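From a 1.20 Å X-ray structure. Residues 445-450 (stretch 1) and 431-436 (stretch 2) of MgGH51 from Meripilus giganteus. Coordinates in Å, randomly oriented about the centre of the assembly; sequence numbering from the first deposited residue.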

# COMPACT_ATOMS: atom_id res chain seq x y z
N ALA A 445 10.82 3.07 23.28
CA ALA A 445 11.14 3.33 24.68
C ALA A 445 10.54 4.65 25.16
O ALA A 445 10.21 4.73 26.36
CB ALA A 445 12.62 3.27 24.88
N ASP A 446 10.34 5.61 24.27
CA ASP A 446 9.75 6.94 24.56
C ASP A 446 8.30 7.01 24.05
O ASP A 446 7.82 8.12 23.78
CB ASP A 446 10.65 8.01 23.93
CG ASP A 446 12.01 8.11 24.59
OD1 ASP A 446 12.15 7.81 25.77
OD2 ASP A 446 12.95 8.45 23.87
N GLY A 447 7.57 5.90 23.99
CA GLY A 447 6.10 5.91 23.86
C GLY A 447 5.58 5.59 22.45
O GLY A 447 4.36 5.41 22.30
N ARG A 448 6.45 5.45 21.46
CA ARG A 448 5.99 5.09 20.11
C ARG A 448 5.40 3.70 20.09
O ARG A 448 5.90 2.75 20.72
CB ARG A 448 7.17 5.15 19.15
CG ARG A 448 6.85 5.00 17.69
CD ARG A 448 6.21 6.25 17.12
NE ARG A 448 6.10 6.23 15.66
CZ ARG A 448 7.04 6.70 14.84
NH1 ARG A 448 8.15 7.25 15.30
NH2 ARG A 448 6.82 6.67 13.52
N LEU A 449 4.30 3.54 19.34
CA LEU A 449 3.66 2.22 19.24
C LEU A 449 4.38 1.40 18.16
O LEU A 449 4.43 1.83 16.98
CB LEU A 449 2.20 2.40 18.90
CG LEU A 449 1.35 3.12 19.95
CD1 LEU A 449 -0.08 3.20 19.57
CD2 LEU A 449 1.56 2.62 21.38
N ALA A 450 4.89 0.23 18.52
CA ALA A 450 5.48 -0.71 17.56
C ALA A 450 4.40 -1.29 16.61
O ALA A 450 4.70 -1.56 15.47
CB ALA A 450 6.19 -1.80 18.27
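Stretch 2 431-436: AAISTN

Stretch 2 runs antiparallel to stretch 1: the end-to-end vectors of the touching parts, CA of 446 to 449 against CA of 432 to 436, lie 167° apart. Only A431 and A432 of stretch 2 are strand; the rest is loop or turn, and a single beta bridge, R448 with S434 (CA to CA 4.1 Å), joins the backbones.

A445 makes no contact. D446 offers its carbonyl: N436 ND2 donates to D446 O at 3.0 Å (158° at the hydrogen), and water 1 donates to the same oxygen while accepting from S434 OG, 2.7 Å away. G447, at phi/psi 103/-5, suits glycine, since a CB would jam against the preceding carbonyl and lie 3.1 Å from N436 CB. Its own carbonyl takes the hydrogen bond from T435 N (G447 O to T435 N 3.1 Å, 160°) and a CA-H...O contact from S434 CA, 3.3 Å from G447 O.

R448 directs its CB away, yet its chain folds back, CD reaching 3.4 Å from I433 O, and I433 CD1 lies over one guanidinium face. L449 N then donates to I433 O at 2.9 Å and a nearly linear 174°; its CB points toward stretch 2, bringing L449 CD1 to 3.7 Å from A432 O. A450 turns away, beyond contact.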

# COMPACT_ATOMS: atom_id res chain seq x y z
N ALA A 431 -3.32 8.42 12.02
CA ALA A 431 -3.07 7.29 12.90
C ALA A 431 -2.69 7.80 14.28
O ALA A 431 -2.02 8.85 14.41
CB ALA A 431 -1.90 6.42 12.43
N ALA A 432 -3.09 7.05 15.30
CA ALA A 432 -2.57 7.26 16.68
C ALA A 432 -1.26 6.49 16.80
O ALA A 432 -1.27 5.27 16.77
CB ALA A 432 -3.62 6.82 17.68
N ILE A 433 -0.14 7.21 16.93
CA ILE A 433 1.19 6.60 16.73
C ILE A 433 2.00 6.44 18.01
O ILE A 433 3.00 5.73 17.95
CB ILE A 433 2.01 7.35 15.67
CG1 ILE A 433 2.47 8.72 16.13
CG2 ILE A 433 1.22 7.41 14.36
CD1 ILE A 433 3.53 9.32 15.21
N SER A 434 1.65 7.14 19.09
CA SER A 434 2.49 7.23 20.27
C SER A 434 1.63 7.71 21.42
O SER A 434 0.66 8.44 21.18
CB SER A 434 3.61 8.25 20.03
OG SER A 434 4.37 8.47 21.20
N THR A 435 2.03 7.38 22.64
CA THR A 435 1.42 7.99 23.81
C THR A 435 2.18 9.21 24.31
O THR A 435 1.74 9.80 25.32
CB THR A 435 1.29 6.96 24.94
OG1 THR A 435 2.58 6.39 25.20
CG2 THR A 435 0.37 5.82 24.55
N ASN A 436 3.26 9.62 23.65
CA ASN A 436 4.10 10.73 24.10
C ASN A 436 3.80 11.99 23.26
O ASN A 436 4.31 12.15 22.15
CB ASN A 436 5.55 10.36 23.96
CG ASN A 436 6.50 11.37 24.58
OD1 ASN A 436 6.13 12.55 24.79
ND2 ASN A 436 7.73 10.89 24.85
O HOH W 1 7.02 8.46 20.97
O HOH W 2 3.27 3.72 24.50